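Local coordinates for protein endosialidase (Enterobacteria phage phi92, PDB 4HIZ) that cleaves internal alpha-2,8 and alpha-2,9 linkages of sialic acid polymers as a phage-borne endosialidase built on a catalytic beta-propeller, at residues T86-F91 with T292-V297; T202-K207 with K238-V243; N386-P391 with V448-V453. One frame throughout, in Å; residues are numbered along the deposited sequence.

Contact 1. Residues T86-F91 with T292-V297; sequences TQDKTF and THSFTV. With NA (sodium ion), chain B; EDO (1,2-ethanediol), chain J.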
loop_
_atom_site.group_PDB
_atom_site.type_symbol
_atom_site.label_atom_id
_atom_site.label_comp_id
_atom_site.label_asym_id
_atom_site.label_seq_id
_atom_site.Cartn_x
_atom_site.Cartn_y
_atom_site.Cartn_z
ATOM N N THR A 86 -6.507 2.840 -22.690
ATOM C CA THR A 86 -7.690 3.674 -22.423
ATOM C C THR A 86 -8.439 3.962 -23.738
ATOM O O THR A 86 -9.620 4.282 -23.675
ATOM C CB THR A 86 -7.337 5.019 -21.798
ATOM O OG1 THR A 86 -6.522 5.741 -22.725
ATOM C CG2 THR A 86 -6.562 4.814 -20.435
ATOM N N GLN A 87 -7.776 3.823 -24.897
ATOM C CA GLN A 87 -8.440 4.159 -26.192
ATOM C C GLN A 87 -9.780 3.436 -26.318
ATOM O O GLN A 87 -9.875 2.250 -25.986
ATOM C CB GLN A 87 -7.546 3.793 -27.405
ATOM C CG GLN A 87 -7.230 2.330 -27.470
ATOM C CD GLN A 87 -6.375 1.937 -28.700
ATOM O OE1 GLN A 87 -5.618 0.970 -28.643
ATOM N NE2 GLN A 87 -6.525 2.669 -29.814
ATOM N N ASP A 88 -10.843 4.145 -26.724
ATOM C CA ASP A 88 -11.019 5.582 -26.530
ATOM C C ASP A 88 -12.283 5.682 -25.669
ATOM O O ASP A 88 -13.400 5.797 -26.208
ATOM C CB ASP A 88 -11.200 6.327 -27.866
ATOM C CG ASP A 88 -11.403 7.826 -27.677
ATOM O OD1 ASP A 88 -11.077 8.345 -26.568
ATOM O OD2 ASP A 88 -11.898 8.499 -28.626
ATOM N N LYS A 89 -12.107 5.603 -24.351
ATOM C CA LYS A 89 -13.189 5.313 -23.410
ATOM C C LYS A 89 -13.333 6.312 -22.289
ATOM O O LYS A 89 -14.263 6.177 -21.480
ATOM C CB LYS A 89 -12.933 3.936 -22.728
ATOM C CG LYS A 89 -12.956 2.753 -23.731
ATOM C CD LYS A 89 -12.794 1.417 -23.005
ATOM C CE LYS A 89 -11.299 1.210 -22.526
ATOM N NZ LYS A 89 -10.378 0.839 -23.730
ATOM N N THR A 90 -12.419 7.274 -22.172
ATOM C CA THR A 90 -12.517 8.172 -21.001
ATOM C C THR A 90 -13.755 9.065 -21.006
ATOM O O THR A 90 -14.296 9.385 -22.068
ATOM C CB THR A 90 -11.260 9.057 -20.821
ATOM O OG1 THR A 90 -11.138 9.974 -21.910
ATOM C CG2 THR A 90 -9.995 8.198 -20.659
ATOM N N PHE A 91 -14.195 9.474 -19.816
ATOM C CA PHE A 91 -15.314 10.399 -19.706
ATOM C C PHE A 91 -15.338 11.004 -18.316
ATOM O O PHE A 91 -14.671 10.509 -17.394
ATOM C CB PHE A 91 -16.652 9.667 -20.060
ATOM C CG PHE A 91 -17.011 8.550 -19.110
ATOM C CD1 PHE A 91 -17.719 8.810 -17.920
ATOM C CD2 PHE A 91 -16.618 7.242 -19.372
ATOM C CE1 PHE A 91 -18.035 7.757 -17.048
ATOM C CE2 PHE A 91 -16.940 6.177 -18.504
ATOM C CZ PHE A 91 -17.650 6.435 -17.325
ATOM N N THR A 292 -14.284 -2.139 -32.593
ATOM C CA THR A 292 -15.093 -0.963 -32.257
ATOM C C THR A 292 -14.270 -0.092 -31.297
ATOM O O THR A 292 -13.529 -0.616 -30.431
ATOM C CB THR A 292 -16.447 -1.336 -31.619
ATOM O OG1 THR A 292 -16.273 -2.138 -30.447
ATOM C CG2 THR A 292 -17.335 -2.157 -32.625
ATOM N N HIS A 293 -14.404 1.220 -31.452
ATOM C CA HIS A 293 -13.409 2.131 -30.866
ATOM C C HIS A 293 -13.959 3.535 -30.845
ATOM O O HIS A 293 -14.415 4.035 -31.893
ATOM C CB HIS A 293 -12.117 2.057 -31.718
ATOM C CG HIS A 293 -11.018 2.990 -31.280
ATOM N ND1 HIS A 293 -10.926 4.290 -31.735
ATOM C CD2 HIS A 293 -9.934 2.796 -30.480
ATOM C CE1 HIS A 293 -9.829 4.855 -31.241
ATOM N NE2 HIS A 293 -9.208 3.963 -30.488
ATOM N N SER A 294 -13.980 4.162 -29.658
ATOM C CA SER A 294 -14.453 5.544 -29.486
ATOM C C SER A 294 -15.990 5.606 -29.425
ATOM O O SER A 294 -16.704 4.705 -29.914
ATOM C CB SER A 294 -13.891 6.491 -30.582
ATOM O OG SER A 294 -13.906 7.847 -30.152
ATOM N N PHE A 295 -16.474 6.677 -28.827
ATOM C CA PHE A 295 -17.898 6.811 -28.521
ATOM C C PHE A 295 -18.192 8.292 -28.470
ATOM O O PHE A 295 -17.443 9.064 -27.851
ATOM C CB PHE A 295 -18.187 6.175 -27.142
ATOM C CG PHE A 295 -19.608 6.299 -26.695
ATOM C CD1 PHE A 295 -20.005 7.391 -25.936
ATOM C CD2 PHE A 295 -20.536 5.313 -27.017
ATOM C CE1 PHE A 295 -21.343 7.507 -25.467
ATOM C CE2 PHE A 295 -21.869 5.408 -26.580
ATOM C CZ PHE A 295 -22.269 6.508 -25.803
ATOM N N THR A 296 -19.306 8.727 -29.063
ATOM C CA THR A 296 -19.707 10.113 -28.814
ATOM C C THR A 296 -21.232 10.263 -28.912
ATOM O O THR A 296 -21.906 9.604 -29.718
ATOM C CB THR A 296 -18.986 11.101 -29.783
ATOM O OG1 THR A 296 -19.249 12.454 -29.394
ATOM C CG2 THR A 296 -19.466 10.907 -31.232
ATOM N N VAL A 297 -21.779 11.111 -28.048
ATOM C CA VAL A 297 -23.223 11.359 -28.034
ATOM C C VAL A 297 -23.624 12.442 -29.019
ATOM O O VAL A 297 -23.017 13.507 -29.056
ATOM C CB VAL A 297 -23.696 11.763 -26.643
ATOM C CG1 VAL A 297 -25.195 12.187 -26.677
ATOM C CG2 VAL A 297 -23.489 10.604 -25.697
HETATM NA NA NA B . -13.739 11.307 -23.871
HETATM C C1 EDO J . -17.669 15.568 -26.567
HETATM O O1 EDO J . -17.470 15.024 -25.255
HETATM C C2 EDO J . -18.741 14.785 -27.326
HETATM O O2 EDO J . -18.798 13.409 -26.879
HETATM O O HOH W 1 -14.663 8.252 -26.707
HETATM O O HOH W 2 -16.281 12.495 -24.350
#
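Asp88 and Ser294 make the short polar link of this contact: Ser294 OG donates to Asp88 OD2 over 2.6 Å, reaching the oxygen on its anti side and 33° out of the carboxylate plane. With Asp88 CG anti to the backbone N (chi1 179°), the carboxylate is carried to Ser294. The same OD2 forms a salt bridge with Lys353, and OD1 accepts from Ser476, so the buried charge is held at both oxygens. The peptide bond between Gln87 and Asp88 is cis. A second polar link runs from Gln87 NE2 to His293 NE2 at 3.1 Å. It is a bent bond in which the amide and ring planes are 87° apart. His293 ND1 is taken up by Pro350 O, consistent with an unprotonated NE2 as acceptor, while the stronger partner of the Gln87 amide is Glu349.

The loop holding 86-91 packs on strand 292-297 and also touches strands 144-154, 347-355 and 473-480, each the first or last strand of its four-stranded sheet. This is consistent with the central part of a beta-propeller, where the edge strands of several sheets converge.

Carbon contacts are few. Asp88 CB lies over one face of the His293 ring, 4.2 Å from its centroid and offset toward the rim, and Ser294 CA directs its hydrogen at Asp88 O, 3.5 Å away.

One water sits 2.8 Å from Asp88 O and 3.1 Å from Phe295 O, between the two backbones. Thr90 O binds the sodium ion at 2.7 Å, together with Val477 O and a second water.

Contact 2. Residues T202-K207 with K238-V243; sequences TIVLKK and KDTFTV. With EDO (1,2-ethanediol), chain K.
Ile203 and Phe241 form an antiparallel hydrogen-bonded pair, with Ile203 N to Phe241 O at 2.8 Å and Phe241 N to Ile203 O at 2.9 Å. Non-hydrogen-bonded pairs flank it, Thr202 with Thr242 and Val204 with Thr240. The N-to-C directions of the two short strands differ by 145°, a marked twist. Beyond the strand ends the chains stay close: Leu205 N bonds to Asp239 O, and the CA atoms of Lys206 and Asp239 are the nearest pair.

On the face that carries Ile203 and Phe241, the isoleucine lies over the ring: its CB is 3.8 Å from the Phe241 centroid, displaced toward the rim, and CG2 meets CZ at 3.6 Å. A chi1 of 64° sets Phe241 CG between the backbone N and the carbonyl carbon. Leu205 CB closes the ring edge, 4.0 Å from Phe241 CE1, and His208 meets the ring edge-to-face. On the other face the methyls Thr202 CG2 and Thr240 CG2 touch at 3.5 Å.

Asp239 OD1 takes two donors from one residue. Lys207 N reaches its anti lone pair at 2.9 Å, while Lys207 NZ, in the conformer described, forms a salt bridge on the syn side at 2.7 Å. Two donors on OD1, one of them a lysine ammonium, with Lys206 NZ linked to OD2 through two waters (one link weak), would be expected to favour the ionised carboxylate.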
loop_
_atom_site.group_PDB
_atom_site.type_symbol
_atom_site.label_atom_id
_atom_site.label_comp_id
_atom_site.label_asym_id
_atom_site.label_seq_id
_atom_site.Cartn_x
_atom_site.Cartn_y
_atom_site.Cartn_z
ATOM N N THR A 202 -46.034 6.302 -8.794
ATOM C CA THR A 202 -45.494 6.950 -9.982
ATOM C C THR A 202 -44.495 8.006 -9.560
ATOM O O THR A 202 -44.793 8.822 -8.685
ATOM C CB THR A 202 -46.651 7.563 -10.789
ATOM O OG1 THR A 202 -47.531 6.501 -11.161
ATOM C CG2 THR A 202 -46.124 8.267 -12.028
ATOM N N ILE A 203 -43.304 7.959 -10.157
ATOM C CA ILE A 203 -42.225 8.853 -9.804
ATOM C C ILE A 203 -41.832 9.714 -10.986
ATOM O O ILE A 203 -41.427 9.202 -12.031
ATOM C CB ILE A 203 -40.976 8.049 -9.434
ATOM C CG1 ILE A 203 -41.319 6.824 -8.549
ATOM C CG2 ILE A 203 -39.899 8.980 -8.864
ATOM C CD1 ILE A 203 -41.908 7.146 -7.200
ATOM N N VAL A 204 -41.932 11.025 -10.811
ATOM C CA VAL A 204 -41.433 11.953 -11.811
ATOM C C VAL A 204 -39.992 12.325 -11.471
ATOM O O VAL A 204 -39.669 12.776 -10.371
ATOM C CB VAL A 204 -42.299 13.217 -11.891
ATOM C CG1 VAL A 204 -41.676 14.217 -12.872
ATOM C CG2 VAL A 204 -43.711 12.848 -12.326
ATOM N N LEU A 205 -39.105 12.069 -12.411
ATOM C CA LEU A 205 -37.701 12.397 -12.230
ATOM C C LEU A 205 -37.146 12.649 -13.636
ATOM O O LEU A 205 -37.049 11.728 -14.453
ATOM C CB LEU A 205 -37.003 11.215 -11.550
ATOM C CG LEU A 205 -35.587 11.413 -11.059
ATOM C CD1 LEU A 205 -35.601 12.338 -9.835
ATOM C CD2 LEU A 205 -34.984 10.057 -10.687
ATOM N N LYS A 206 -36.790 13.897 -13.928
ATOM C CA LYS A 206 -36.474 14.270 -15.309
ATOM C C LYS A 206 -35.259 13.533 -15.862
ATOM O O LYS A 206 -34.244 13.415 -15.203
ATOM C CB LYS A 206 -36.318 15.786 -15.451
ATOM C CG LYS A 206 -37.652 16.544 -15.281
ATOM C CD LYS A 206 -37.582 17.959 -15.854
ATOM C CE LYS A 206 -38.815 18.790 -15.508
ATOM N NZ LYS A 206 -40.043 18.382 -16.258
ATOM N N LYS A 207 -35.415 13.001 -17.070
ATOM C CA LYS A 207 -34.341 12.330 -17.803
ATOM C C LYS A 207 -33.647 11.277 -16.943
ATOM O O LYS A 207 -32.428 11.223 -16.830
ATOM C CB LYS A 207 -33.354 13.355 -18.378
ATOM C CG LYS A 207 -34.020 14.424 -19.251
ATOM C CD LYS A 207 -35.063 13.820 -20.218
ATOM C CE LYS A 207 -35.822 14.896 -20.994
ATOM N NZ LYS A 207 -36.816 15.648 -20.159
ATOM N N LYS A 238 -39.818 9.669 -20.743
ATOM C CA LYS A 238 -38.448 10.117 -20.414
ATOM C C LYS A 238 -38.321 10.634 -18.992
ATOM O O LYS A 238 -37.219 10.613 -18.446
ATOM C CB LYS A 238 -37.970 11.221 -21.355
ATOM C CG LYS A 238 -37.945 10.850 -22.828
ATOM C CD LYS A 238 -37.569 12.050 -23.697
ATOM C CE LYS A 238 -37.515 11.675 -25.187
ATOM N NZ LYS A 238 -37.233 12.862 -26.053
ATOM N N ASP A 239 -39.426 11.127 -18.412
ATOM C CA ASP A 239 -39.346 11.775 -17.104
ATOM C C ASP A 239 -40.114 11.066 -16.001
ATOM O O ASP A 239 -40.242 11.621 -14.899
ATOM C CB ASP A 239 -39.858 13.226 -17.156
ATOM C CG ASP A 239 -39.124 14.080 -18.163
ATOM O OD1 ASP A 239 -37.899 13.945 -18.310
ATOM O OD2 ASP A 239 -39.794 14.900 -18.820
ATOM N N THR A 240 -40.616 9.872 -16.264
ATOM C CA THR A 240 -41.536 9.222 -15.328
ATOM C C THR A 240 -41.351 7.708 -15.307
ATOM O O THR A 240 -41.271 7.052 -16.373
ATOM C CB THR A 240 -42.998 9.475 -15.786
ATOM O OG1 THR A 240 -43.134 10.835 -16.211
ATOM C CG2 THR A 240 -43.974 9.182 -14.655
ATOM N N PHE A 241 -41.325 7.135 -14.110
ATOM C CA PHE A 241 -41.285 5.683 -13.991
ATOM C C PHE A 241 -42.131 5.252 -12.820
ATOM O O PHE A 241 -42.661 6.091 -12.100
ATOM C CB PHE A 241 -39.831 5.153 -13.862
ATOM C CG PHE A 241 -39.101 5.606 -12.605
ATOM C CD1 PHE A 241 -38.490 6.858 -12.558
ATOM C CD2 PHE A 241 -39.027 4.775 -11.484
ATOM C CE1 PHE A 241 -37.800 7.289 -11.408
ATOM C CE2 PHE A 241 -38.332 5.190 -10.313
ATOM C CZ PHE A 241 -37.731 6.444 -10.269
ATOM N N THR A 242 -42.250 3.950 -12.606
ATOM C CA THR A 242 -42.970 3.495 -11.416
ATOM C C THR A 242 -42.142 2.491 -10.615
ATOM O O THR A 242 -41.197 1.869 -11.128
ATOM C CB THR A 242 -44.311 2.799 -11.764
ATOM O OG1 THR A 242 -44.042 1.553 -12.437
ATOM C CG2 THR A 242 -45.238 3.738 -12.613
ATOM N N VAL A 243 -42.551 2.318 -9.367
ATOM C CA VAL A 243 -42.024 1.277 -8.488
ATOM C C VAL A 243 -43.233 0.588 -7.849
ATOM O O VAL A 243 -44.333 1.187 -7.738
ATOM C CB VAL A 243 -41.037 1.837 -7.403
ATOM C CG1 VAL A 243 -39.822 2.479 -8.081
ATOM C CG2 VAL A 243 -41.715 2.858 -6.459
HETATM C C1 EDO K . -35.502 7.344 -21.095
HETATM O O1 EDO K . -35.955 8.458 -21.877
HETATM C C2 EDO K . -35.821 7.552 -19.620
HETATM O O2 EDO K . -35.273 8.782 -19.098
HETATM O O HOH W 3 -38.668 17.499 -19.061
HETATM O O HOH W 4 -41.887 16.051 -17.156
#

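Contact 3. Residues N386-P391 with V448-V453; sequences NYLRFP and VSLSNV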
loop_
_atom_site.group_PDB
_atom_site.type_symbol
_atom_site.label_atom_id
_atom_site.label_comp_id
_atom_site.label_asym_id
_atom_site.label_seq_id
_atom_site.Cartn_x
_atom_site.Cartn_y
_atom_site.Cartn_z
ATOM N N ASN A 386 -15.595 16.043 -44.985
ATOM C CA ASN A 386 -14.508 16.863 -45.517
ATOM C C ASN A 386 -13.215 16.384 -44.840
ATOM O O ASN A 386 -13.199 16.202 -43.614
ATOM C CB ASN A 386 -14.757 18.316 -45.126
ATOM C CG ASN A 386 -16.005 18.866 -45.798
ATOM O OD1 ASN A 386 -16.977 19.258 -45.143
ATOM N ND2 ASN A 386 -15.987 18.864 -47.113
ATOM N N TYR A 387 -12.149 16.178 -45.620
ATOM C CA TYR A 387 -10.934 15.514 -45.141
ATOM C C TYR A 387 -9.721 16.413 -45.190
ATOM O O TYR A 387 -9.571 17.225 -46.136
ATOM C CB TYR A 387 -10.616 14.327 -46.065
ATOM C CG TYR A 387 -11.736 13.331 -46.187
ATOM C CD1 TYR A 387 -11.947 12.382 -45.194
ATOM C CD2 TYR A 387 -12.585 13.342 -47.298
ATOM C CE1 TYR A 387 -12.981 11.442 -45.298
ATOM C CE2 TYR A 387 -13.618 12.417 -47.418
ATOM C CZ TYR A 387 -13.810 11.465 -46.414
ATOM O OH TYR A 387 -14.838 10.548 -46.544
ATOM N N LEU A 388 -8.831 16.212 -44.212
ATOM C CA LEU A 388 -7.522 16.848 -44.203
ATOM C C LEU A 388 -6.484 15.792 -43.802
ATOM O O LEU A 388 -6.467 15.347 -42.646
ATOM C CB LEU A 388 -7.493 17.986 -43.170
ATOM C CG LEU A 388 -8.293 19.262 -43.480
ATOM C CD1 LEU A 388 -8.371 20.153 -42.241
ATOM C CD2 LEU A 388 -7.634 20.023 -44.629
ATOM N N ARG A 389 -5.629 15.391 -44.732
ATOM C CA ARG A 389 -4.578 14.437 -44.393
ATOM C C ARG A 389 -3.487 15.138 -43.588
ATOM O O ARG A 389 -3.027 16.217 -43.971
ATOM C CB ARG A 389 -3.973 13.885 -45.695
ATOM C CG ARG A 389 -2.881 12.835 -45.471
ATOM C CD ARG A 389 -3.478 11.465 -45.242
ATOM N NE ARG A 389 -4.115 10.931 -46.457
ATOM C CZ ARG A 389 -4.605 9.702 -46.544
ATOM N NH1 ARG A 389 -4.576 8.879 -45.493
ATOM N NH2 ARG A 389 -5.133 9.276 -47.696
ATOM N N PHE A 390 -3.052 14.551 -42.477
ATOM C CA PHE A 390 -1.830 15.073 -41.857
ATOM C C PHE A 390 -0.644 14.761 -42.756
ATOM O O PHE A 390 -0.569 13.678 -43.321
ATOM C CB PHE A 390 -1.579 14.468 -40.468
ATOM C CG PHE A 390 -2.495 14.988 -39.391
ATOM C CD1 PHE A 390 -3.718 14.364 -39.148
ATOM C CD2 PHE A 390 -2.105 16.079 -38.600
ATOM C CE1 PHE A 390 -4.568 14.823 -38.156
ATOM C CE2 PHE A 390 -2.962 16.555 -37.568
ATOM C CZ PHE A 390 -4.176 15.905 -37.345
ATOM N N PRO A 391 0.284 15.716 -42.910
ATOM C CA PRO A 391 1.451 15.424 -43.750
ATOM C C PRO A 391 2.368 14.407 -43.038
ATOM O O PRO A 391 2.265 14.186 -41.814
ATOM C CB PRO A 391 2.157 16.790 -43.857
ATOM C CG PRO A 391 1.767 17.504 -42.608
ATOM C CD PRO A 391 0.325 17.079 -42.353
ATOM N N VAL A 448 -7.266 24.841 -45.198
ATOM C CA VAL A 448 -7.166 24.381 -46.572
ATOM C C VAL A 448 -6.270 23.156 -46.615
ATOM O O VAL A 448 -6.492 22.248 -47.404
ATOM C CB VAL A 448 -6.625 25.484 -47.492
ATOM C CG1 VAL A 448 -6.303 24.931 -48.859
ATOM C CG2 VAL A 448 -7.652 26.602 -47.603
ATOM N N SER A 449 -5.284 23.122 -45.721
ATOM C CA SER A 449 -4.278 22.076 -45.710
ATOM C C SER A 449 -3.718 22.007 -44.309
ATOM O O SER A 449 -3.642 23.020 -43.616
ATOM C CB SER A 449 -3.141 22.477 -46.634
ATOM O OG SER A 449 -2.058 21.605 -46.513
ATOM N N LEU A 450 -3.267 20.823 -43.916
ATOM C CA LEU A 450 -2.526 20.666 -42.673
ATOM C C LEU A 450 -1.016 20.627 -42.943
ATOM O O LEU A 450 -0.259 20.217 -42.067
ATOM C CB LEU A 450 -2.946 19.370 -41.976
ATOM C CG LEU A 450 -4.377 19.395 -41.403
ATOM C CD1 LEU A 450 -4.742 18.070 -40.709
ATOM C CD2 LEU A 450 -4.552 20.554 -40.408
ATOM N N SER A 451 -0.567 21.051 -44.128
ATOM C CA SER A 451 0.879 20.955 -44.411
ATOM C C SER A 451 1.742 21.636 -43.354
ATOM O O SER A 451 2.833 21.167 -43.064
ATOM C CB SER A 451 1.218 21.528 -45.781
ATOM O OG SER A 451 0.815 22.881 -45.832
ATOM N N ASN A 452 1.244 22.713 -42.763
ATOM C CA ASN A 452 2.098 23.393 -41.781
ATOM C C ASN A 452 1.732 23.088 -40.338
ATOM O O ASN A 452 2.093 23.821 -39.420
ATOM C CB ASN A 452 2.187 24.899 -42.039
ATOM C CG ASN A 452 2.900 25.212 -43.334
ATOM O OD1 ASN A 452 2.329 25.821 -44.236
ATOM N ND2 ASN A 452 4.154 24.774 -43.449
ATOM N N VAL A 453 1.113 21.929 -40.128
ATOM C CA VAL A 453 0.790 21.518 -38.763
ATOM C C VAL A 453 2.022 21.542 -37.860
ATOM O O VAL A 453 3.124 21.113 -38.263
ATOM C CB VAL A 453 0.068 20.135 -38.701
ATOM C CG1 VAL A 453 0.952 19.017 -39.236
ATOM C CG2 VAL A 453 -0.401 19.835 -37.254
HETATM O O HOH W 5 -3.911 18.487 -45.297
#
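Leu450 pushes its CD1 methyl over the centre of the Phe390 ring, 3.8 Å from the centroid and 6° off the ring normal, a CH-pi contact in which all six ring carbons are almost equally near. The same methyl touches Leu388 CB at 3.7 Å, the two leucines crossing at about a right angle, so that Leu388 and Phe390 form the hollow that receives it. Leu388 in turn sends CD2 toward Val448 O.

Val453 straddles Phe390 and Pro391: CG2 meets the ring edge at CE2, and CG1 packs 3.7 Å from Pro391 CD. That proline carbon also lies 3.2 Å from Leu450 O. A type I turn from Leu450 to Val453 brings both of these residues onto Phe390 and Pro391, and Ser449 OG, accepting from Ser451 N at 2.9 Å, makes an ST turn just ahead of it. The polar link between the segments is a water, 2.8 Å from both Arg389 O and Leu450 N.

The loop after strand 435-442 thus covers the outermost strand 386-389 of the preceding sheet. Within 435-442, Ile441 touches Leu450, and Cys439 and Ile441 touch Val453; Leu375 of 374-378 touches Phe390, and Trp455 meets its ring.

All three contacts lie in the catalytic beta-propeller range, but at different distances from the centre of the chain. Contact 1 is the central one, its centre about 14 Å away, whereas contacts 2 and 3 are about 31 and 36 Å out. Their centres stand about 29 Å (1 and 2), 24 Å (1 and 3) and 48 Å (2 and 3) apart, and none touches another. Along the chain, contact 2 falls between the segments of contact 1, in an eight-stranded sheet inserted between strands 172-181 and 272-275; that insertion also carries Phe218, Ser219, Asn220, Thr224, Gly225, Ser227 and Gly228 of a glycan site. Contact 3 follows both and joins two successive sheets. Spatially separate, each contact joins its own parts of the fold.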